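Long-range contacts in PmbA-related protein (PDB 1VL4), which is of unproven function but belongs to the PmbA/TldD family, peptidase family U62, and is probably a metallopeptidase: residues 177-185 against 197-208; 274-282 against 413-422. One frame throughout, in Å; residues are numbered along the deposited sequence. Where two conformers were deposited one is given.

Contact 1: 177-185 against 197-208; sequences MDGGFLFAM and SWYELARTPEDL
Gly-180 and Ala-202 exchange two backbone hydrogen bonds, and Leu-182 with Glu-200 and Ala-184 with Trp-198 do the same. These six bonds join strands 172-188 and 194-202 into an antiparallel beta hairpin. The bond from Gly-180 N to Ala-202 O is 2.8 Å long. Packing is tight at Gly-179, whose CA lies 3.2 Å from Ala-202 O. A side chain there would press on that oxygen. Its backbone angles would also drive a CB against the preceding carbonyl oxygen, so glycine fits here.

The face with Phe-181 and Phe-183 is closely packed too. CE1 of Phe-181 lies 3.8 Å from Tyr-199 CB, and its CD1 is 3.9 Å from Leu-201 CD2. The same Tyr-199 CB sits at the edge of the Phe-183 ring, 4.0 Å from CD1. CE1 of Phe-183 reaches Ser-197 CB at 3.6 Å. Even so, Phe-181, Phe-183, Ser-197 and Tyr-199 are partly exposed. Tyr-199 has CG between its backbone N and carbonyl carbon (chi1 64°); the ring turns from the partner strand and makes a cation-pi contact with Lys-427. On the face that carries Ala-202 the fit is wider, with Leu-182 CB 4.3 Å from Leu-208 CD1.

Arg-203 gives a weak bond from NH1 to Asp-178 O, at 3.3 Å. Its guanidinium is held mainly by the carbonyls of Pro-289 and His-288. The Asp-178 carboxylate accepts from the backbone N of Val-120 and Gly-121, and a water links its OD2 to Arg-203 O. The hairpin is thus held by backbone bonds and apolar packing, with little direct charge pairing.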
loop_
_atom_site.group_PDB
_atom_site.type_symbol
_atom_site.label_atom_id
_atom_site.label_comp_id
_atom_site.label_asym_id
_atom_site.label_seq_id
_atom_site.Cartn_x
_atom_site.Cartn_y
_atom_site.Cartn_z
ATOM N N MET A 177 15.676 -15.994 9.330
ATOM C CA MET A 177 15.152 -16.575 8.068
ATOM C C MET A 177 15.816 -15.839 6.906
ATOM O O MET A 177 15.990 -14.612 6.961
ATOM C CB MET A 177 13.590 -16.474 7.935
ATOM C CG MET A 177 13.041 -15.146 7.478
ATOM S SD MET A 177 13.681 -14.554 5.877
ATOM C CE MET A 177 12.833 -15.677 4.678
ATOM N N ASP A 178 16.135 -16.570 5.843
ATOM C CA ASP A 178 16.563 -15.954 4.617
ATOM C C ASP A 178 15.876 -16.590 3.396
ATOM O O ASP A 178 15.135 -17.580 3.528
ATOM C CB ASP A 178 18.090 -15.889 4.503
ATOM C CG ASP A 178 18.761 -17.224 4.285
ATOM O OD1 ASP A 178 18.188 -18.312 4.480
ATOM O OD2 ASP A 178 19.929 -17.146 3.947
ATOM N N GLY A 179 16.025 -15.948 2.237
ATOM C CA GLY A 179 15.401 -16.458 1.040
ATOM C C GLY A 179 15.412 -15.428 -0.033
ATOM O O GLY A 179 15.936 -14.339 0.142
ATOM N N GLY A 180 14.878 -15.820 -1.172
ATOM C CA GLY A 180 14.876 -14.984 -2.371
ATOM C C GLY A 180 13.855 -15.478 -3.362
ATOM O O GLY A 180 13.251 -16.546 -3.181
ATOM N N PHE A 181 13.760 -14.735 -4.453
ATOM C CA PHE A 181 12.646 -14.759 -5.437
ATOM C C PHE A 181 13.240 -14.230 -6.727
ATOM O O PHE A 181 14.066 -13.282 -6.720
ATOM C CB PHE A 181 11.558 -13.842 -4.831
ATOM C CG PHE A 181 10.482 -13.368 -5.742
ATOM C CD1 PHE A 181 9.297 -14.115 -5.878
ATOM C CD2 PHE A 181 10.549 -12.094 -6.336
ATOM C CE1 PHE A 181 8.209 -13.625 -6.675
ATOM C CE2 PHE A 181 9.510 -11.599 -7.115
ATOM C CZ PHE A 181 8.303 -12.368 -7.271
ATOM N N LEU A 182 12.890 -14.862 -7.849
ATOM C CA LEU A 182 13.198 -14.367 -9.147
ATOM C C LEU A 182 11.943 -14.553 -9.976
ATOM O O LEU A 182 11.351 -15.638 -9.956
ATOM C CB LEU A 182 14.349 -15.130 -9.766
ATOM C CG LEU A 182 14.942 -14.668 -11.087
ATOM C CD1 LEU A 182 15.341 -13.195 -11.120
ATOM C CD2 LEU A 182 16.143 -15.549 -11.479
ATOM N N PHE A 183 11.578 -13.495 -10.704
ATOM C CA PHE A 183 10.306 -13.391 -11.416
ATOM C C PHE A 183 10.613 -12.824 -12.791
ATOM O O PHE A 183 11.488 -11.976 -12.973
ATOM C CB PHE A 183 9.306 -12.475 -10.663
ATOM C CG PHE A 183 8.079 -12.001 -11.505
ATOM C CD1 PHE A 183 6.905 -12.772 -11.540
ATOM C CD2 PHE A 183 8.102 -10.816 -12.209
ATOM C CE1 PHE A 183 5.823 -12.381 -12.248
ATOM C CE2 PHE A 183 7.012 -10.422 -12.946
ATOM C CZ PHE A 183 5.850 -11.205 -12.950
ATOM N N ALA A 184 9.871 -13.295 -13.781
ATOM C CA ALA A 184 9.939 -12.736 -15.115
ATOM C C ALA A 184 8.556 -12.700 -15.751
ATOM O O ALA A 184 7.726 -13.600 -15.508
ATOM C CB ALA A 184 10.878 -13.547 -15.972
ATOM N N MET A 185 8.317 -11.663 -16.546
ATOM C CA MET A 185 7.061 -11.532 -17.309
ATOM C C MET A 185 7.390 -11.202 -18.760
ATOM O O MET A 185 8.175 -10.272 -19.037
ATOM C CB MET A 185 6.132 -10.452 -16.701
ATOM C CG MET A 185 4.710 -10.477 -17.312
ATOM S SD MET A 185 4.106 -8.824 -17.651
ATOM C CE MET A 185 3.218 -9.003 -19.194
ATOM N N SER A 197 3.866 -15.038 -17.261
ATOM C CA SER A 197 4.871 -14.822 -16.224
ATOM C C SER A 197 5.178 -16.100 -15.472
ATOM O O SER A 197 4.442 -17.116 -15.569
ATOM C CB SER A 197 4.443 -13.709 -15.274
ATOM O OG SER A 197 3.363 -14.054 -14.427
ATOM N N TRP A 198 6.301 -16.089 -14.767
ATOM C CA TRP A 198 6.661 -17.206 -13.917
ATOM C C TRP A 198 7.585 -16.686 -12.809
ATOM O O TRP A 198 8.331 -15.740 -13.032
ATOM C CB TRP A 198 7.366 -18.303 -14.749
ATOM C CG TRP A 198 7.414 -19.615 -14.048
ATOM C CD1 TRP A 198 8.464 -20.169 -13.408
ATOM C CD2 TRP A 198 6.313 -20.509 -13.864
ATOM N NE1 TRP A 198 8.092 -21.351 -12.815
ATOM C CE2 TRP A 198 6.785 -21.597 -13.108
ATOM C CE3 TRP A 198 4.984 -20.505 -14.293
ATOM C CZ2 TRP A 198 5.977 -22.668 -12.760
ATOM C CZ3 TRP A 198 4.180 -21.580 -13.959
ATOM C CH2 TRP A 198 4.684 -22.643 -13.205
ATOM N N TYR A 199 7.544 -17.331 -11.642
ATOM C CA TYR A 199 8.453 -17.025 -10.537
ATOM C C TYR A 199 8.872 -18.313 -9.858
ATOM O O TYR A 199 8.174 -19.364 -9.936
ATOM C CB TYR A 199 7.797 -16.096 -9.488
ATOM C CG TYR A 199 6.620 -16.717 -8.777
ATOM C CD1 TYR A 199 6.773 -17.476 -7.602
ATOM C CD2 TYR A 199 5.351 -16.573 -9.287
ATOM C CE1 TYR A 199 5.632 -18.096 -6.994
ATOM C CE2 TYR A 199 4.244 -17.173 -8.690
ATOM C CZ TYR A 199 4.391 -17.934 -7.571
ATOM O OH TYR A 199 3.242 -18.474 -7.046
ATOM N N GLU A 200 10.012 -18.242 -9.191
ATOM C CA GLU A 200 10.412 -19.290 -8.234
ATOM C C GLU A 200 10.752 -18.579 -6.894
ATOM O O GLU A 200 11.289 -17.474 -6.879
ATOM C CB GLU A 200 11.610 -20.090 -8.762
ATOM C CG GLU A 200 11.287 -21.209 -9.810
ATOM C CD GLU A 200 12.518 -21.746 -10.646
ATOM O OE1 GLU A 200 13.716 -21.553 -10.263
ATOM O OE2 GLU A 200 12.243 -22.395 -11.710
ATOM N N LEU A 201 10.351 -19.207 -5.788
ATOM C CA LEU A 201 10.785 -18.827 -4.408
ATOM C C LEU A 201 11.829 -19.838 -3.977
ATOM O O LEU A 201 11.735 -21.016 -4.342
ATOM C CB LEU A 201 9.586 -18.837 -3.469
ATOM C CG LEU A 201 8.709 -17.613 -3.664
ATOM C CD1 LEU A 201 7.253 -17.939 -3.343
ATOM C CD2 LEU A 201 9.216 -16.459 -2.815
ATOM N N ALA A 202 12.881 -19.376 -3.310
ATOM C CA ALA A 202 13.970 -20.228 -2.901
ATOM C C ALA A 202 14.592 -19.794 -1.564
ATOM O O ALA A 202 14.648 -18.610 -1.217
ATOM C CB ALA A 202 15.033 -20.226 -3.967
ATOM N N ARG A 203 15.118 -20.780 -0.855
ATOM C CA ARG A 203 15.905 -20.578 0.370
ATOM C C ARG A 203 17.384 -20.359 0.022
ATOM O O ARG A 203 18.155 -19.727 0.760
ATOM C CB ARG A 203 15.715 -21.821 1.255
ATOM C CG ARG A 203 16.264 -21.640 2.626
ATOM C CD ARG A 203 15.329 -21.068 3.597
ATOM N NE ARG A 203 13.989 -21.706 3.714
ATOM C CZ ARG A 203 12.993 -21.081 4.338
ATOM N NH1 ARG A 203 13.224 -19.932 4.939
ATOM N NH2 ARG A 203 11.789 -21.597 4.423
ATOM N N THR A 204 17.818 -20.898 -1.119
ATOM C CA THR A 204 19.196 -20.719 -1.546
ATOM C C THR A 204 19.246 -20.308 -3.045
ATOM O O THR A 204 18.331 -20.628 -3.786
ATOM C CB THR A 204 19.962 -22.033 -1.333
ATOM O OG1 THR A 204 21.364 -21.816 -1.539
ATOM C CG2 THR A 204 19.511 -23.053 -2.311
ATOM N N PRO A 205 20.311 -19.612 -3.473
ATOM C CA PRO A 205 20.383 -19.191 -4.860
ATOM C C PRO A 205 20.383 -20.368 -5.858
ATOM O O PRO A 205 19.889 -20.245 -6.979
ATOM C CB PRO A 205 21.695 -18.423 -4.933
ATOM C CG PRO A 205 22.167 -18.280 -3.589
ATOM C CD PRO A 205 21.434 -19.092 -2.670
ATOM N N GLU A 206 20.875 -21.517 -5.406
ATOM C CA GLU A 206 21.035 -22.713 -6.224
ATOM C C GLU A 206 19.709 -23.222 -6.618
ATOM O O GLU A 206 19.582 -23.936 -7.614
ATOM C CB GLU A 206 21.723 -23.817 -5.409
ATOM C CG GLU A 206 23.202 -23.628 -5.287
ATOM C CD GLU A 206 23.601 -22.506 -4.379
ATOM O OE1 GLU A 206 22.961 -22.300 -3.304
ATOM O OE2 GLU A 206 24.589 -21.841 -4.742
ATOM N N ASP A 207 18.687 -22.874 -5.853
ATOM C CA ASP A 207 17.377 -23.325 -6.221
ATOM C C ASP A 207 16.592 -22.418 -7.131
ATOM O O ASP A 207 15.417 -22.690 -7.394
ATOM C CB ASP A 207 16.605 -23.625 -4.984
ATOM C CG ASP A 207 17.185 -24.848 -4.245
ATOM O OD1 ASP A 207 18.030 -25.655 -4.830
ATOM O OD2 ASP A 207 16.805 -24.953 -3.075
ATOM N N LEU A 208 17.250 -21.372 -7.616
ATOM C CA LEU A 208 16.690 -20.498 -8.621
ATOM C C LEU A 208 17.330 -20.900 -9.921
ATOM O O LEU A 208 18.531 -21.030 -9.995
ATOM C CB LEU A 208 17.001 -19.015 -8.342
ATOM C CG LEU A 208 16.356 -18.452 -7.058
ATOM C CD1 LEU A 208 16.757 -17.017 -6.798
ATOM C CD2 LEU A 208 14.853 -18.571 -7.017
HETATM O O HOH W 1 20.396 -18.593 1.494
#

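Contact 2: 274-282 against 413-422; sequences QVGNPAVSI and LDLLRKIVLV
Asn-277 makes the two hydrogen bonds between the loop 274-282 and the segment 413-422. Its backbone N donates to Leu-416 O at 2.9 Å, nearly straight at 174°, from above the carbonyl plane. Its ND2 donates to Arg-417 O at 3.1 Å, and that oxygen lies in the amide plane. OD1 turns back to accept from Ala-279 N at 2.9 Å, on a lone pair, which makes an Asx turn. CG stands opposite the backbone N (chi1 -166°), and this carries the amide across to the helix end. A leucine in its place would probably leave Arg-417 O without this donor and cost the turn its side-chain bond.

The apolar contacts lie around these bonds. CG2 of Val-280 packs on Ile-419 CB at 3.6 Å, the two side chains crossing at about a right angle. Val-275 CG1 meets Leu-413 CD2 at 4.1 Å, and Ile-282 CD1 touches Leu-416 CD2.

Arg-417 forms a polar rim. Bends at chi2 and chi3 bring the edge of its guanidinium near Gly-276 O, 3.6 Å from NH2.

The loop thus packs over the C-terminal end of helix 412-417 and the start of strand 419-422. Strand 345-348 adjoins Val-280, Ile-282 and Val-422, while Leu-310 of strand 307-311 touches both Ile-282 and Leu-416.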
loop_
_atom_site.group_PDB
_atom_site.type_symbol
_atom_site.label_atom_id
_atom_site.label_comp_id
_atom_site.label_asym_id
_atom_site.label_seq_id
_atom_site.Cartn_x
_atom_site.Cartn_y
_atom_site.Cartn_z
ATOM N N GLN A 274 -19.079 -30.404 6.818
ATOM C CA GLN A 274 -18.425 -30.597 5.514
ATOM C C GLN A 274 -18.462 -29.366 4.640
ATOM O O GLN A 274 -19.364 -29.177 3.817
ATOM C CB GLN A 274 -19.043 -31.764 4.754
ATOM C CG GLN A 274 -18.558 -33.080 5.250
ATOM C CD GLN A 274 -17.644 -33.731 4.284
ATOM O OE1 GLN A 274 -16.659 -33.141 3.839
ATOM N NE2 GLN A 274 -17.975 -34.963 3.915
ATOM N N VAL A 275 -17.460 -28.533 4.823
ATOM C CA VAL A 275 -17.348 -27.303 4.085
ATOM C C VAL A 275 -16.789 -27.538 2.685
ATOM O O VAL A 275 -17.126 -26.842 1.718
ATOM C CB VAL A 275 -16.485 -26.325 4.885
ATOM C CG1 VAL A 275 -15.943 -25.208 4.016
ATOM C CG2 VAL A 275 -17.313 -25.780 6.017
ATOM N N GLY A 276 -15.889 -28.505 2.585
ATOM C CA GLY A 276 -15.340 -28.851 1.300
ATOM C C GLY A 276 -15.655 -30.261 0.879
ATOM O O GLY A 276 -16.192 -31.078 1.640
ATOM N N ASN A 277 -15.281 -30.545 -0.355
ATOM C CA ASN A 277 -15.316 -31.911 -0.874
ATOM C C ASN A 277 -14.402 -32.813 -0.028
ATOM O O ASN A 277 -13.400 -32.353 0.483
ATOM C CB ASN A 277 -14.849 -31.902 -2.316
ATOM C CG ASN A 277 -15.153 -33.175 -3.013
ATOM O OD1 ASN A 277 -14.435 -34.157 -2.859
ATOM N ND2 ASN A 277 -16.224 -33.182 -3.764
ATOM N N PRO A 278 -14.800 -34.070 0.190
ATOM C CA PRO A 278 -13.944 -35.037 0.850
ATOM C C PRO A 278 -12.525 -35.135 0.327
ATOM O O PRO A 278 -11.612 -35.464 1.120
ATOM C CB PRO A 278 -14.658 -36.347 0.633
ATOM C CG PRO A 278 -16.108 -35.963 0.692
ATOM C CD PRO A 278 -16.144 -34.608 -0.046
ATOM N N ALA A 279 -12.343 -34.841 -0.971
ATOM C CA ALA A 279 -11.012 -34.786 -1.589
ATOM C C ALA A 279 -10.104 -33.665 -1.072
ATOM O O ALA A 279 -8.912 -33.694 -1.330
ATOM C CB ALA A 279 -11.127 -34.688 -3.098
ATOM N N VAL A 280 -10.636 -32.699 -0.326
ATOM C CA VAL A 280 -9.917 -31.483 -0.038
ATOM C C VAL A 280 -9.481 -31.476 1.423
ATOM O O VAL A 280 -10.335 -31.520 2.296
ATOM C CB VAL A 280 -10.779 -30.260 -0.303
ATOM C CG1 VAL A 280 -10.109 -28.940 0.269
ATOM C CG2 VAL A 280 -11.047 -30.135 -1.775
ATOM N N SER A 281 -8.157 -31.462 1.656
ATOM C CA SER A 281 -7.596 -31.220 2.985
ATOM C C SER A 281 -6.667 -30.026 2.875
ATOM O O SER A 281 -5.860 -29.956 1.944
ATOM C CB SER A 281 -6.824 -32.437 3.525
ATOM O OG SER A 281 -7.673 -33.562 3.778
ATOM N N ILE A 282 -6.771 -29.114 3.850
ATOM C CA ILE A 282 -5.964 -27.944 3.896
ATOM C C ILE A 282 -5.367 -27.875 5.308
ATOM O O ILE A 282 -6.115 -27.929 6.333
ATOM C CB ILE A 282 -6.788 -26.664 3.615
ATOM C CG1 ILE A 282 -7.420 -26.751 2.214
ATOM C CG2 ILE A 282 -5.921 -25.442 3.692
ATOM C CD1 ILE A 282 -8.378 -25.591 1.889
ATOM N N LEU A 413 -16.417 -21.085 -1.103
ATOM C CA LEU A 413 -16.811 -22.263 -0.336
ATOM C C LEU A 413 -17.444 -23.317 -1.229
ATOM O O LEU A 413 -17.143 -24.491 -1.077
ATOM C CB LEU A 413 -17.729 -21.922 0.837
ATOM C CG LEU A 413 -17.093 -21.001 1.907
ATOM C CD1 LEU A 413 -18.022 -20.819 3.130
ATOM C CD2 LEU A 413 -15.713 -21.496 2.316
ATOM N N ASP A 414 -18.267 -22.895 -2.175
ATOM C CA ASP A 414 -18.836 -23.804 -3.170
ATOM C C ASP A 414 -17.750 -24.400 -4.056
ATOM O O ASP A 414 -17.810 -25.545 -4.409
ATOM C CB ASP A 414 -19.839 -23.077 -4.064
ATOM C CG ASP A 414 -21.136 -22.745 -3.345
ATOM O OD1 ASP A 414 -21.637 -23.607 -2.577
ATOM O OD2 ASP A 414 -21.661 -21.627 -3.566
ATOM N N LEU A 415 -16.779 -23.598 -4.442
ATOM C CA LEU A 415 -15.593 -24.103 -5.128
ATOM C C LEU A 415 -14.954 -25.277 -4.375
ATOM O O LEU A 415 -14.689 -26.322 -4.977
ATOM C CB LEU A 415 -14.565 -22.982 -5.284
ATOM C CG LEU A 415 -13.408 -23.297 -6.233
ATOM C CD1 LEU A 415 -12.995 -22.062 -7.005
ATOM C CD2 LEU A 415 -12.225 -23.901 -5.488
ATOM N N LEU A 416 -14.722 -25.091 -3.066
ATOM C CA LEU A 416 -14.161 -26.118 -2.213
ATOM C C LEU A 416 -15.012 -27.361 -2.243
ATOM O O LEU A 416 -14.463 -28.470 -2.236
ATOM C CB LEU A 416 -13.988 -25.656 -0.747
ATOM C CG LEU A 416 -12.940 -24.566 -0.484
ATOM C CD1 LEU A 416 -12.941 -24.093 0.987
ATOM C CD2 LEU A 416 -11.552 -25.008 -0.933
ATOM N N ARG A 417 -16.346 -27.177 -2.269
ATOM C CA ARG A 417 -17.270 -28.312 -2.348
ATOM C C ARG A 417 -17.141 -29.078 -3.647
ATOM O O ARG A 417 -17.351 -30.275 -3.664
ATOM C CB ARG A 417 -18.755 -27.893 -2.225
ATOM C CG ARG A 417 -19.195 -27.368 -0.877
ATOM C CD ARG A 417 -19.308 -28.476 0.142
ATOM N NE ARG A 417 -20.507 -29.288 -0.064
ATOM C CZ ARG A 417 -20.682 -30.518 0.412
ATOM N NH1 ARG A 417 -21.820 -31.144 0.168
ATOM N NH2 ARG A 417 -19.721 -31.139 1.101
ATOM N N LYS A 418 -16.840 -28.374 -4.733
ATOM C CA LYS A 418 -16.799 -28.945 -6.077
ATOM C C LYS A 418 -15.408 -29.357 -6.526
ATOM O O LYS A 418 -15.211 -29.750 -7.660
ATOM C CB LYS A 418 -17.377 -27.937 -7.058
ATOM C CG LYS A 418 -18.881 -27.718 -6.811
ATOM C CD LYS A 418 -19.550 -26.867 -7.881
ATOM C CE LYS A 418 -19.101 -25.404 -7.861
ATOM N NZ LYS A 418 -19.897 -24.623 -8.880
ATOM N N ILE A 419 -14.421 -29.272 -5.652
ATOM C CA ILE A 419 -13.117 -29.869 -6.021
ATOM C C ILE A 419 -13.258 -31.410 -5.947
ATOM O O ILE A 419 -13.379 -31.981 -4.877
ATOM C CB ILE A 419 -11.951 -29.339 -5.179
ATOM C CG1 ILE A 419 -11.694 -27.853 -5.523
ATOM C CG2 ILE A 419 -10.666 -30.162 -5.465
ATOM C CD1 ILE A 419 -10.828 -27.080 -4.480
ATOM N N VAL A 420 -13.284 -32.056 -7.099
ATOM C CA VAL A 420 -13.473 -33.496 -7.132
ATOM C C VAL A 420 -12.161 -34.295 -7.271
ATOM O O VAL A 420 -12.124 -35.464 -6.931
ATOM C CB VAL A 420 -14.515 -33.906 -8.252
ATOM C CG1 VAL A 420 -15.852 -33.242 -7.984
ATOM C CG2 VAL A 420 -14.025 -33.570 -9.665
ATOM N N LEU A 421 -11.104 -33.665 -7.772
ATOM C CA LEU A 421 -9.785 -34.281 -7.883
ATOM C C LEU A 421 -8.685 -33.269 -7.706
ATOM O O LEU A 421 -8.773 -32.150 -8.224
ATOM C CB LEU A 421 -9.591 -34.898 -9.260
ATOM C CG LEU A 421 -10.175 -36.258 -9.619
ATOM C CD1 LEU A 421 -9.929 -36.482 -11.121
ATOM C CD2 LEU A 421 -9.578 -37.387 -8.754
ATOM N N VAL A 422 -7.626 -33.700 -7.009
ATOM C CA VAL A 422 -6.497 -32.860 -6.613
ATOM C C VAL A 422 -5.219 -33.458 -7.203
ATOM O O VAL A 422 -4.973 -34.646 -7.091
ATOM C CB VAL A 422 -6.407 -32.757 -5.074
ATOM C CG1 VAL A 422 -5.299 -31.832 -4.617
ATOM C CG2 VAL A 422 -7.780 -32.288 -4.491
#

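From the N terminus, the chain passes through strands 32-48, 51-69, 72-78 and 148-167 before reaching contact 1. The 11 residues between its segments are the ends of the two strands and the turn that joins them. Strand 172-188 has 148-167 on its other side, and 194-202 is an outermost strand, within this chain, of the six-stranded antiparallel sheet. Contact 2 opens later and spans 130 residues, 49 of them in strands and 20 in helices. It joins the loop before strand 282-285 to helix 412-417 and strand 419-422, so two further sheets are brought together. The contacts follow in series, neither nested nor crossed. Contact 1 belongs to the central PmbA/TldA domain and contact 2 to the C-terminal one. The two do not touch.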